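PDB 3F8M: HTH-type transcriptional repressor PhnF from Mycobacterium smegmatis, which represses the phnDCE operon, which serves phosphate uptake, when phosphate is available in the cell, acting as a DNA-binding transcription factor of the GntR family. Local coordinates for residues A[41-45]-A[46-50]; A[115-119]-A[120-124]; A[135-139]-A[140-144]. One frame throughout, in Å; residues are numbered along the deposited sequence. Where two conformers were deposited one is given.

Contact 1 (41-50) and contact 2 (115-124) each close a short helix with a Schellman motif, yet their centres lie about 63 Å apart on opposite sides of the chain's centre, one in the predicted helix-turn-helix and the other in the UTRA domain. Both are partly exposed. Their side chains differ: contact 1 stacks Gln45 on the Phe46 ring, whereas contact 2 packs Leu116 on Leu120, wholly aliphatic. Contact 3 (135-144) lies nearer the middle of the chain and has more buried residues; it joins two neighbouring strands of the six-stranded UTRA sheet. Its hydrogen bonds run between strands, whereas those of contacts 1 and 2 close the end of a helix.

Contact 1: A[41-45]-A[46-50]; sequences EIAEQ and FEVAR
Gln45 and Phe46, neighbours in sequence, lay their side chains side by side, pointing the same way. Gln45 CG sits over the centre of the Phe46 ring, 3.9 Å from the centroid, in a CH-pi contact. With CG anti to the backbone N (chi1 -172°) and the chain extended beyond it, the amide stacks over the CZ end of the ring, its plane 17° from the ring plane, and Gln45 CD comes within 3.5 Å of Phe46 CZ. Ile42 CG2 instead meets Phe46 CD2 at 3.6 Å, at the ring edge and in its plane.

The backbone behind these groups fixes the turn. Phe46 N donates to Ile42 O at 3.0 Å. The Val48 N-H then points almost straight (170°) at Ala43 O, and a weak bond joins Glu47 N to Glu44 O. With Glu47 at positive phi, this is a Schellman motif. Its hydrophobic contact, Ala43 CB to Val48 CG2 at 4.4 Å, is loose; the outgoing backbone crowds Ala43 CB more closely, with Val48 O at 3.1 Å.

Farther out, helix 15-29 supplies Val19 against Phe46 and Val48. Glu39 pairs with the Arg50 end in a salt bridge, while main-chain bonds and apolar packing hold the turn itself.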
# COMPACT_ATOMS: atom_id res chain seq x y z
N GLU A 41 -2.42 -27.18 26.73
CA GLU A 41 -1.81 -28.47 26.46
C GLU A 41 -0.38 -28.29 26.00
O GLU A 41 0.55 -28.97 26.48
CB GLU A 41 -2.61 -29.32 25.43
CG GLU A 41 -1.80 -30.53 24.94
CD GLU A 41 -2.65 -31.59 24.24
OE1 GLU A 41 -3.79 -31.29 23.81
OE2 GLU A 41 -2.15 -32.73 24.11
N ILE A 42 -0.18 -27.34 25.09
CA ILE A 42 1.15 -27.05 24.60
C ILE A 42 2.07 -26.62 25.75
O ILE A 42 3.21 -27.09 25.89
CB ILE A 42 1.13 -25.93 23.49
CG1 ILE A 42 0.13 -26.28 22.38
CG2 ILE A 42 2.53 -25.73 22.92
CD1 ILE A 42 0.09 -25.23 21.24
N ALA A 43 1.57 -25.71 26.58
CA ALA A 43 2.38 -25.20 27.68
C ALA A 43 2.87 -26.35 28.56
O ALA A 43 4.07 -26.44 28.88
CB ALA A 43 1.59 -24.16 28.49
N GLU A 44 1.96 -27.25 28.91
CA GLU A 44 2.29 -28.41 29.74
C GLU A 44 3.26 -29.37 29.03
O GLU A 44 4.20 -29.88 29.66
CB GLU A 44 1.01 -29.11 30.23
CG GLU A 44 0.05 -28.13 30.93
CD GLU A 44 -0.91 -28.77 31.95
OE1 GLU A 44 -1.27 -29.96 31.80
OE2 GLU A 44 -1.30 -28.06 32.91
N GLN A 45 3.07 -29.55 27.72
CA GLN A 45 3.95 -30.41 26.91
C GLN A 45 5.37 -29.89 27.06
O GLN A 45 6.27 -30.66 27.35
CB GLN A 45 3.50 -30.42 25.44
CG GLN A 45 4.24 -31.43 24.55
CD GLN A 45 3.69 -31.51 23.11
OE1 GLN A 45 2.68 -30.89 22.76
NE2 GLN A 45 4.37 -32.29 22.27
N PHE A 46 5.55 -28.57 26.96
CA PHE A 46 6.89 -27.98 26.95
C PHE A 46 7.35 -27.25 28.23
O PHE A 46 8.27 -26.42 28.18
CB PHE A 46 7.05 -27.10 25.70
CG PHE A 46 6.74 -27.83 24.42
CD1 PHE A 46 7.55 -28.90 24.00
CD2 PHE A 46 5.62 -27.50 23.66
CE1 PHE A 46 7.25 -29.62 22.82
CE2 PHE A 46 5.33 -28.20 22.46
CZ PHE A 46 6.14 -29.26 22.05
N GLU A 47 6.73 -27.56 29.36
CA GLU A 47 7.11 -26.96 30.66
C GLU A 47 7.34 -25.45 30.58
O GLU A 47 8.38 -24.95 31.03
CB GLU A 47 8.33 -27.67 31.28
CG GLU A 47 8.10 -29.15 31.54
CD GLU A 47 9.15 -29.74 32.44
OE1 GLU A 47 10.19 -29.07 32.68
OE2 GLU A 47 8.91 -30.88 32.92
N VAL A 48 6.35 -24.74 30.02
CA VAL A 48 6.28 -23.28 30.06
C VAL A 48 4.87 -22.80 30.47
O VAL A 48 3.91 -23.57 30.48
CB VAL A 48 6.70 -22.62 28.70
CG1 VAL A 48 8.16 -22.97 28.32
CG2 VAL A 48 5.75 -23.03 27.59
N ALA A 49 4.78 -21.53 30.83
CA ALA A 49 3.53 -20.90 31.19
C ALA A 49 2.59 -20.92 29.98
O ALA A 49 3.06 -20.89 28.83
CB ALA A 49 3.79 -19.48 31.62
N ARG A 50 1.29 -20.97 30.26
CA ARG A 50 0.24 -20.76 29.24
C ARG A 50 0.41 -19.43 28.52
O ARG A 50 0.17 -19.34 27.30
CB ARG A 50 -1.14 -20.77 29.88
CG ARG A 50 -1.62 -22.10 30.35
CD ARG A 50 -3.05 -21.94 30.83
NE ARG A 50 -3.93 -21.45 29.76
CZ ARG A 50 -5.20 -21.06 29.94
NH1 ARG A 50 -5.75 -21.12 31.15
NH2 ARG A 50 -5.91 -20.63 28.91

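Contact 2: A[115-119]-A[120-124]; sequences VLAGV and LGVDV
Leu116 and Leu120, one helical turn apart, provide one of two apolar contacts. Their branches cross at an angle, with Leu116 CD1 3.8 Å from Leu120 CD1 and Leu116 CG just as close to that same methyl. The geometry follows from different first torsions: CG of Leu116 stands trans to the main-chain nitrogen (chi1 -177°), whereas CG of Leu120 lies beside its own N (chi1 -60°), and the two ends converge. A second apolar group gathers round Ala117 CB, which has Val124 CG2 at 4.0 Å and Val122 CG2 at 4.4 Å, so the outgoing chain wraps across this small side chain.

The hydrogen bonds between the two segments all belong to the backbone. Leu120 N donates to Leu116 O at 2.9 Å and completes the helical series. Beyond it the chain reverses: Val122 N reaches back to Ala117 O at 3.1 Å, while Gly121 N makes a long, weak bond to Gly118 O at 3.5 Å. Gly121 takes positive phi (61°), a conformation readily adopted without a side chain.

Outside the contact, Leu120 and Val122 both pack on Pro150 of strand 140-150, and Leu116 on Lys148 of the same strand. At the other end, Leu116 N is bonded to Asp113 OD1. The bonds Val122 to Ala117 and Gly121 to Gly118, the glycine at the turn and the hydrophobic contact of Ala117 with Val122 together make a Schellman motif, its inner bond weak, here ending helix 114-120 of the UTRA domain.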
# COMPACT_ATOMS: atom_id res chain seq x y z
N VAL A 115 0.04 9.80 -23.97
CA VAL A 115 0.26 9.71 -22.52
C VAL A 115 1.51 8.85 -22.17
O VAL A 115 2.39 9.24 -21.40
CB VAL A 115 -0.99 9.10 -21.82
CG1 VAL A 115 -0.72 8.83 -20.37
CG2 VAL A 115 -2.23 10.01 -22.00
N LEU A 116 1.55 7.66 -22.74
CA LEU A 116 2.67 6.75 -22.52
C LEU A 116 3.98 7.33 -23.07
O LEU A 116 5.01 7.27 -22.39
CB LEU A 116 2.37 5.34 -23.07
CG LEU A 116 3.51 4.34 -22.77
CD1 LEU A 116 3.71 4.12 -21.25
CD2 LEU A 116 3.28 3.04 -23.49
N ALA A 117 3.94 7.95 -24.26
CA ALA A 117 5.14 8.68 -24.73
C ALA A 117 5.68 9.65 -23.70
O ALA A 117 6.86 9.68 -23.44
CB ALA A 117 4.89 9.38 -26.03
N GLY A 118 4.79 10.46 -23.10
CA GLY A 118 5.16 11.39 -22.02
C GLY A 118 5.75 10.70 -20.80
O GLY A 118 6.72 11.18 -20.21
N VAL A 119 5.17 9.57 -20.39
CA VAL A 119 5.65 8.87 -19.21
C VAL A 119 7.08 8.35 -19.46
O VAL A 119 7.95 8.47 -18.60
CB VAL A 119 4.72 7.69 -18.82
CG1 VAL A 119 5.39 6.77 -17.77
CG2 VAL A 119 3.37 8.20 -18.29
N LEU A 120 7.30 7.79 -20.63
CA LEU A 120 8.58 7.15 -20.91
C LEU A 120 9.59 8.10 -21.53
O LEU A 120 10.75 7.72 -21.74
CB LEU A 120 8.40 5.93 -21.83
CG LEU A 120 7.51 4.80 -21.33
CD1 LEU A 120 7.28 3.80 -22.44
CD2 LEU A 120 8.18 4.15 -20.15
N GLY A 121 9.12 9.30 -21.87
CA GLY A 121 9.96 10.30 -22.53
C GLY A 121 10.48 9.84 -23.88
O GLY A 121 11.64 10.06 -24.19
N VAL A 122 9.64 9.15 -24.66
CA VAL A 122 9.95 8.75 -26.02
C VAL A 122 9.01 9.48 -26.97
O VAL A 122 8.13 10.22 -26.51
CB VAL A 122 9.80 7.22 -26.24
CG1 VAL A 122 10.86 6.47 -25.38
CG2 VAL A 122 8.34 6.73 -25.97
N ASP A 123 9.20 9.29 -28.25
CA ASP A 123 8.32 9.88 -29.25
C ASP A 123 6.96 9.21 -29.22
O ASP A 123 6.86 8.03 -28.95
CB ASP A 123 8.93 9.72 -30.64
CG ASP A 123 10.26 10.48 -30.80
OD1 ASP A 123 10.63 11.32 -29.96
OD2 ASP A 123 10.94 10.20 -31.79
N VAL A 124 5.91 9.99 -29.48
CA VAL A 124 4.61 9.44 -29.82
C VAL A 124 4.77 8.48 -31.00
O VAL A 124 5.42 8.80 -32.02
CB VAL A 124 3.57 10.55 -30.15
CG1 VAL A 124 2.21 9.96 -30.43
CG2 VAL A 124 3.49 11.63 -29.02

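Contact 3: A[135-139]-A[140-144]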
# COMPACT_ATOMS: atom_id res chain seq x y z
N LEU A 135 2.65 -13.81 -11.12
CA LEU A 135 3.52 -14.14 -10.01
C LEU A 135 2.79 -15.20 -9.16
O LEU A 135 1.56 -15.14 -9.00
CB LEU A 135 3.73 -12.88 -9.18
CG LEU A 135 4.39 -11.66 -9.87
CD1 LEU A 135 4.72 -10.48 -8.92
CD2 LEU A 135 5.64 -12.03 -10.71
N THR A 136 3.55 -16.16 -8.63
CA THR A 136 2.96 -17.31 -7.91
C THR A 136 3.75 -17.53 -6.64
O THR A 136 4.91 -17.13 -6.52
CB THR A 136 3.08 -18.61 -8.71
OG1 THR A 136 4.49 -18.90 -8.93
CG2 THR A 136 2.42 -18.46 -10.04
N THR A 137 3.09 -18.14 -5.66
CA THR A 137 3.80 -18.65 -4.49
C THR A 137 3.12 -19.94 -4.05
O THR A 137 1.90 -19.99 -3.95
CB THR A 137 3.81 -17.64 -3.33
OG1 THR A 137 4.51 -18.20 -2.22
CG2 THR A 137 2.42 -17.25 -2.91
N ASP A 138 3.91 -20.99 -3.79
CA ASP A 138 3.36 -22.22 -3.21
C ASP A 138 2.19 -22.77 -4.00
O ASP A 138 1.14 -23.18 -3.42
CB ASP A 138 2.94 -21.93 -1.78
CG ASP A 138 4.11 -21.59 -0.91
OD1 ASP A 138 5.25 -21.60 -1.46
OD2 ASP A 138 3.92 -21.32 0.30
N GLY A 139 2.33 -22.77 -5.33
CA GLY A 139 1.26 -23.25 -6.18
C GLY A 139 0.04 -22.35 -6.40
O GLY A 139 -0.94 -22.78 -7.05
N VAL A 140 0.01 -21.13 -5.85
CA VAL A 140 -1.17 -20.29 -6.03
C VAL A 140 -0.81 -18.93 -6.64
O VAL A 140 0.29 -18.41 -6.43
CB VAL A 140 -2.03 -20.12 -4.75
CG1 VAL A 140 -2.46 -21.50 -4.21
CG2 VAL A 140 -1.29 -19.30 -3.71
N ARG A 141 -1.77 -18.35 -7.37
CA ARG A 141 -1.53 -17.10 -8.09
C ARG A 141 -1.57 -15.93 -7.11
O ARG A 141 -2.48 -15.86 -6.25
CB ARG A 141 -2.55 -16.94 -9.22
CG ARG A 141 -2.64 -18.15 -10.16
CD ARG A 141 -1.28 -18.45 -10.82
NE ARG A 141 -1.36 -19.51 -11.82
CZ ARG A 141 -0.59 -20.59 -11.85
NH1 ARG A 141 0.36 -20.80 -10.93
NH2 ARG A 141 -0.75 -21.49 -12.82
N VAL A 142 -0.60 -15.02 -7.25
CA VAL A 142 -0.44 -13.85 -6.38
C VAL A 142 -0.76 -12.55 -7.11
O VAL A 142 -1.46 -11.67 -6.57
CB VAL A 142 0.96 -13.79 -5.77
CG1 VAL A 142 1.24 -12.46 -5.09
CG2 VAL A 142 1.14 -14.97 -4.81
N GLY A 143 -0.33 -12.43 -8.36
CA GLY A 143 -0.47 -11.10 -8.99
C GLY A 143 -0.16 -11.13 -10.47
O GLY A 143 0.39 -12.09 -10.96
N LEU A 144 -0.60 -10.08 -11.15
CA LEU A 144 -0.40 -9.93 -12.60
C LEU A 144 0.40 -8.64 -12.79
O LEU A 144 -0.01 -7.54 -12.33
CB LEU A 144 -1.77 -9.87 -13.28
CG LEU A 144 -1.77 -9.47 -14.77
CD1 LEU A 144 -1.27 -10.65 -15.59
CD2 LEU A 144 -3.12 -9.03 -15.28
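A classic beta bulge interrupts the hairpin where Val142 and Gly143 both face Leu135. Leu135 O receives two N-H groups. Val142 N lies 2.8 Å from Leu135 O, tilted from the carbonyl plane, and Gly143 N makes a weak bond to Leu135 O at 3.4 Å. In return Leu135 N donates to Gly143 O at 2.8 Å. The extra residue shifts the register by one between Leu135 and Thr136. Val142 itself has the near-helical psi (-41°) that the first bulge position adopts, and its CB is brought to 3.6 Å from Leu135 O.

Past the bulge, regular antiparallel pairing resumes. Thr136 and Arg141 form a non-hydrogen-bonded pair, in which Thr136 CA approaches Val140 O at 3.2 Å as a C-H...O contact. Their side chains lie side by side, pointing the same way, but Arg141 has two conformers and the approach of its guanidinium to the Thr136 methyl is tentative. Thr137 and Val140 are a hydrogen-bonded pair with reciprocal N-H...O bonds, and they bracket a type I' turn whose Asp138 and Gly139 both have positive phi. On the face that carries Thr137, its CG2 meets Val142 CG2 at 3.2 Å, short enough to be doubtful in detail. CG2 of Thr137 is placed there between its N and its carbonyl carbon, with OG1 anti to the N (chi1 -180°).

Around the hairpin, Tyr89 of helix 89-94 packs against Leu135, Thr137 and Val142, while Asp138 OD1, in one of its two conformers, is bonded to Ser99 OG. Strand 100-111 continues the sheet through a backbone bond between Thr136 and Gly101. The chemistry is therefore divided: main-chain bonds secure the turn and absorb the bulge, and buried methyl groups pack against the tyrosine beside them.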